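Local structure of MRG701 (Oryza sativa, 5IN1) at residues V9-G14 with Y18-Q23; Y34-L39 with D52-L57. The protein probably reads methylated lysines on histone tails through its chromodomain, as related MRG proteins do, and takes part in transcription control in rice. All blocks are in the same frame, centred on the assembly; numbering follows the deposited sequence.

Interaction 1: residues V9-G14 with Y18-Q23; sequences VLAYHG and YEAKVQ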
# COMPACT_ATOMS: atom_id res chain seq x y z
N VAL A 9 15.10 9.64 -1.55
CA VAL A 9 15.57 8.38 -0.99
C VAL A 9 16.99 8.13 -1.49
O VAL A 9 17.49 8.87 -2.34
CB VAL A 9 14.67 7.19 -1.41
CG1 VAL A 9 13.24 7.41 -0.90
CG2 VAL A 9 14.66 6.99 -2.92
N LEU A 10 17.63 7.11 -0.94
CA LEU A 10 18.85 6.56 -1.51
C LEU A 10 18.50 5.29 -2.29
O LEU A 10 17.66 4.50 -1.84
CB LEU A 10 19.88 6.26 -0.42
CG LEU A 10 20.36 7.50 0.32
CD1 LEU A 10 21.17 7.12 1.54
CD2 LEU A 10 21.17 8.39 -0.61
N ALA A 11 19.09 5.12 -3.46
CA ALA A 11 18.82 3.97 -4.32
C ALA A 11 20.12 3.36 -4.81
O ALA A 11 21.02 4.06 -5.27
CB ALA A 11 17.95 4.37 -5.51
N TYR A 12 20.21 2.04 -4.73
CA TYR A 12 21.30 1.33 -5.37
C TYR A 12 21.17 1.39 -6.88
O TYR A 12 20.08 1.24 -7.43
CB TYR A 12 21.34 -0.13 -4.91
CG TYR A 12 21.93 -0.33 -3.54
CD1 TYR A 12 23.27 -0.09 -3.31
CD2 TYR A 12 21.14 -0.77 -2.48
CE1 TYR A 12 23.83 -0.28 -2.06
CE2 TYR A 12 21.70 -0.97 -1.23
CZ TYR A 12 23.04 -0.74 -1.03
OH TYR A 12 23.62 -0.92 0.22
N HIS A 13 22.28 1.62 -7.55
CA HIS A 13 22.33 1.41 -8.99
C HIS A 13 23.71 0.83 -9.20
O HIS A 13 24.69 1.55 -9.23
CB HIS A 13 22.13 2.70 -9.78
CG HIS A 13 21.62 2.47 -11.16
ND1 HIS A 13 22.45 2.23 -12.23
CD2 HIS A 13 20.35 2.43 -11.65
CE1 HIS A 13 21.73 2.07 -13.32
NE2 HIS A 13 20.45 2.18 -13.00
N GLY A 14 23.79 -0.49 -9.27
CA GLY A 14 25.07 -1.11 -9.00
C GLY A 14 25.36 -0.95 -7.52
O GLY A 14 24.46 -0.65 -6.74
N TYR A 18 22.76 6.17 -4.67
CA TYR A 18 22.54 7.46 -5.33
C TYR A 18 21.26 8.10 -4.80
O TYR A 18 20.27 7.41 -4.52
CB TYR A 18 22.44 7.29 -6.85
CG TYR A 18 23.67 6.67 -7.45
CD1 TYR A 18 24.71 7.44 -7.94
CD2 TYR A 18 23.81 5.28 -7.50
CE1 TYR A 18 25.85 6.87 -8.46
CE2 TYR A 18 24.96 4.69 -8.01
CZ TYR A 18 25.96 5.49 -8.49
OH TYR A 18 27.08 4.89 -9.01
N GLU A 19 21.26 9.42 -4.65
CA GLU A 19 20.02 10.07 -4.29
C GLU A 19 19.03 9.96 -5.44
O GLU A 19 19.39 10.12 -6.62
CB GLU A 19 20.25 11.53 -3.89
CG GLU A 19 19.05 12.06 -3.10
CD GLU A 19 19.27 13.45 -2.52
OE1 GLU A 19 20.13 14.20 -3.01
OE2 GLU A 19 18.54 13.77 -1.54
N ALA A 20 17.78 9.69 -5.10
CA ALA A 20 16.71 9.54 -6.07
C ALA A 20 15.45 10.14 -5.51
O ALA A 20 15.37 10.38 -4.30
CB ALA A 20 16.49 8.06 -6.42
N LYS A 21 14.46 10.37 -6.36
CA LYS A 21 13.17 10.81 -5.88
C LYS A 21 12.08 9.87 -6.36
O LYS A 21 12.08 9.39 -7.51
CB LYS A 21 12.88 12.24 -6.31
CG LYS A 21 12.81 12.42 -7.79
CD LYS A 21 12.45 13.86 -8.13
CE LYS A 21 12.74 14.15 -9.59
NZ LYS A 21 13.81 15.18 -9.75
N VAL A 22 11.13 9.60 -5.48
CA VAL A 22 9.99 8.76 -5.81
C VAL A 22 8.98 9.56 -6.63
O VAL A 22 8.48 10.59 -6.17
CB VAL A 22 9.32 8.21 -4.54
CG1 VAL A 22 8.07 7.40 -4.90
CG2 VAL A 22 10.30 7.38 -3.75
N GLN A 23 8.71 9.10 -7.84
CA GLN A 23 7.75 9.74 -8.75
C GLN A 23 6.35 9.18 -8.52
O GLN A 23 5.37 9.93 -8.59
CB GLN A 23 8.15 9.52 -10.21
CG GLN A 23 9.47 10.16 -10.60
CD GLN A 23 9.99 9.62 -11.91
OE1 GLN A 23 10.08 8.41 -12.11
NE2 GLN A 23 10.35 10.52 -12.82
O HOH W 1 27.34 2.00 -8.76
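Y18 O accepts a hydrogen bond from A11 N, 2.8 Å long, and a weaker CA-H...O contact from L10 CA at 3.4 Å. The return bond, from Y18 N to A11 O, is also 2.8 Å long. A second pair of bonds links V9 and A20. V9 N donates to A20 O at 2.9 Å, and the N-H...O angle is 170°; A20 N donates back to V9 O. Between these pairs L10 faces E19 as a non-hydrogen-bonded pair. This is an antiparallel beta hairpin, strongly coiled: the directions of the two short strands differ by 116°.

V9, A11, A20 and Y18 share one side of the ladder. A20 CB touches both A11 CB and V9 CG2, with 4.1 Å from A20 CB to A11 CB. V9 CG1 meets V22 CG2, and these two side chains cross at about a right angle. L54 reaches V9 and A11 from strand 54-56.

At the turn end, the Y18 ring lies along the backbone of H13. Its CG is anti to the carbonyl carbon (chi1 -59°), which swings the ring toward H13. Y18 CE2 comes within 3.4 Å of H13 O, at the ring edge, and H13 CB touches Y18 CD2 at 3.8 Å. One water lies in the ring plane and joins Y18 OH to H13 O, to which it donates. With an alanine in place of Y18, this water is likely to lose its phenolic mate and a gap to open beside H13 CB. H13 and Y18 also meet W41, a grouping consistent with the aromatic cage of related chromodomains. The backbone bonds set Y18 and A11 side by side, and the water bridge would help to hold the Y18 phenol beside H13 O.

Interaction 2: residues Y34-L39 with D52-L57; sequences YHVHYL and DRLLKL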
# COMPACT_ATOMS: atom_id res chain seq x y z
N TYR A 34 8.08 1.38 -6.64
CA TYR A 34 8.33 2.80 -6.67
C TYR A 34 8.98 3.16 -7.99
O TYR A 34 10.00 2.57 -8.36
CB TYR A 34 9.24 3.21 -5.51
CG TYR A 34 8.74 2.78 -4.16
CD1 TYR A 34 7.76 3.51 -3.51
CD2 TYR A 34 9.23 1.64 -3.53
CE1 TYR A 34 7.28 3.12 -2.26
CE2 TYR A 34 8.77 1.26 -2.29
CZ TYR A 34 7.80 2.00 -1.66
OH TYR A 34 7.33 1.61 -0.42
N HIS A 35 8.42 4.14 -8.69
CA HIS A 35 9.02 4.61 -9.92
C HIS A 35 9.91 5.76 -9.51
O HIS A 35 9.41 6.75 -8.98
CB HIS A 35 7.98 5.04 -10.97
CG HIS A 35 8.48 4.99 -12.38
ND1 HIS A 35 9.07 6.07 -13.01
CD2 HIS A 35 8.48 3.98 -13.29
CE1 HIS A 35 9.41 5.73 -14.24
NE2 HIS A 35 9.06 4.48 -14.44
N VAL A 36 11.21 5.61 -9.71
CA VAL A 36 12.16 6.58 -9.20
C VAL A 36 12.94 7.25 -10.32
O VAL A 36 13.16 6.67 -11.38
CB VAL A 36 13.16 5.93 -8.20
CG1 VAL A 36 12.40 5.36 -6.99
CG2 VAL A 36 14.05 4.87 -8.88
N HIS A 37 13.34 8.50 -10.05
CA HIS A 37 14.26 9.24 -10.89
C HIS A 37 15.57 9.44 -10.11
O HIS A 37 15.52 9.88 -8.97
CB HIS A 37 13.66 10.59 -11.30
CG HIS A 37 14.65 11.50 -11.97
ND1 HIS A 37 15.14 11.23 -13.22
CD2 HIS A 37 15.28 12.62 -11.55
CE1 HIS A 37 16.03 12.16 -13.56
NE2 HIS A 37 16.12 13.02 -12.56
N TYR A 38 16.70 9.10 -10.72
CA TYR A 38 18.00 9.26 -10.08
C TYR A 38 18.45 10.70 -10.28
O TYR A 38 18.51 11.16 -11.42
CB TYR A 38 19.02 8.27 -10.64
CG TYR A 38 18.60 6.82 -10.42
CD1 TYR A 38 19.04 6.12 -9.30
CD2 TYR A 38 17.74 6.17 -11.31
CE1 TYR A 38 18.65 4.79 -9.08
CE2 TYR A 38 17.36 4.85 -11.11
CZ TYR A 38 17.80 4.18 -9.99
OH TYR A 38 17.40 2.87 -9.79
N LEU A 39 18.72 11.41 -9.19
CA LEU A 39 18.94 12.86 -9.31
C LEU A 39 20.21 13.14 -10.12
O LEU A 39 21.28 12.61 -9.82
CB LEU A 39 19.03 13.54 -7.95
CG LEU A 39 17.83 13.35 -7.04
CD1 LEU A 39 17.91 14.29 -5.85
CD2 LEU A 39 16.52 13.54 -7.80
N ASP A 52 13.88 -3.45 -1.68
CA ASP A 52 15.26 -3.90 -1.52
C ASP A 52 16.28 -3.01 -2.23
O ASP A 52 17.47 -3.06 -1.90
CB ASP A 52 15.37 -5.31 -2.07
CG ASP A 52 14.82 -5.41 -3.45
OD1 ASP A 52 13.58 -5.27 -3.63
OD2 ASP A 52 15.61 -5.61 -4.39
N ARG A 53 15.83 -2.19 -3.18
CA ARG A 53 16.72 -1.28 -3.90
C ARG A 53 16.89 0.08 -3.23
O ARG A 53 17.74 0.87 -3.67
CB ARG A 53 16.21 -1.07 -5.33
CG ARG A 53 16.36 -2.30 -6.23
CD ARG A 53 17.80 -2.40 -6.83
NE ARG A 53 18.16 -1.26 -7.68
CZ ARG A 53 17.78 -1.12 -8.96
NH1 ARG A 53 17.04 -2.04 -9.54
NH2 ARG A 53 18.15 -0.05 -9.65
N LEU A 54 16.09 0.35 -2.20
CA LEU A 54 15.98 1.69 -1.62
C LEU A 54 16.33 1.72 -0.14
O LEU A 54 16.18 0.73 0.60
CB LEU A 54 14.56 2.23 -1.80
CG LEU A 54 14.03 2.33 -3.23
CD1 LEU A 54 12.62 2.91 -3.23
CD2 LEU A 54 14.97 3.15 -4.11
N LEU A 55 16.75 2.90 0.31
CA LEU A 55 16.97 3.18 1.72
C LEU A 55 16.40 4.56 2.03
O LEU A 55 16.54 5.50 1.25
CB LEU A 55 18.47 3.14 2.05
CG LEU A 55 19.16 1.77 2.04
CD1 LEU A 55 20.66 1.96 2.17
CD2 LEU A 55 18.63 0.92 3.19
N LYS A 56 15.77 4.69 3.20
CA LYS A 56 15.29 5.98 3.66
C LYS A 56 16.46 6.96 3.76
O LYS A 56 17.57 6.56 4.09
CB LYS A 56 14.60 5.83 5.02
CG LYS A 56 13.82 7.05 5.45
CD LYS A 56 12.99 6.79 6.68
CE LYS A 56 12.25 8.05 7.11
NZ LYS A 56 11.30 7.75 8.22
N LEU A 57 16.21 8.23 3.45
CA LEU A 57 17.25 9.25 3.54
C LEU A 57 17.45 9.65 5.00
O LEU A 57 17.01 10.71 5.43
CB LEU A 57 16.90 10.47 2.70
CG LEU A 57 18.01 11.49 2.43
CD1 LEU A 57 19.12 10.89 1.57
CD2 LEU A 57 17.43 12.71 1.73
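The core of the SH3-like chromo barrel is where strand 31-38 meets the chain around strand 54-56. The two are not neighbours in the sheet, which curls round and brings them face to face. No backbone hydrogen bond joins the segments, and Y34 CA and L54 CA stay 9.2 Å apart. Side chains fill the space between.

L54 is the central apolar group. Its CD1 comes to Y34 CD2 at 3.6 Å and to Y34 CG at 4.0 Å, approaching the ring obliquely. Its other methyl, CD2, points to V36, with L54 CD2 and V36 CG1 4.4 Å apart. The L54 chain has CG anti to the carbonyl carbon (chi1 -58°), and the branch then spreads its methyls to the two partners. V49 and A11 also pack on L54. At the far end of the Y34 ring, OH hydrogen-bonds to F3 N.

The polar part lies at Y38 and R53. Y38 OH stands 3.0 Å from R53 NH2, but the angle is too poor for a hydrogen bond. Both groups are instead held by E47 OE1: R53 NH2 forms a salt bridge with it, and Y38 OH a hydrogen bond. The R53 chain is bent at chi2 and chi3, which folds the guanidinium back toward the phenol. Its plane is only 16° from that of the Y38 ring, though the two side chains cross at about a right angle. R53 NE is used too, bonding to Y12 O.

Y38 further meets the rings of H13 and W41, as in a chromodomain aromatic cage. The carboxylate of E47 probably balances the R53 charge near the buried phenol, and sharing OE1 draws Y38 OH and R53 NH2 together without a direct bond between them.

How the interactions relate
Interaction 1 comes first along the chain and closes before interaction 2 opens. Their centres are only about 3 Å apart, near the middle of the domain. The strands of all four segments belong to one antiparallel sheet. Strand 16-28 lies next to strand 31-38, and strand 8-13 next to strand 54-56. The contacts touch directly: L10 O probably accepts a hydrogen bond from L55 N, Q23 OE1 probably one from H35 ND1, and A11 CB packs on L54 CD2. Interaction 1 is the hydrogen-bonded hairpin; interaction 2 spans the curled sheet through side chains. Together they build one core and bring H13, Y18 and Y38 near W41, probably at the methyl-lysine cage.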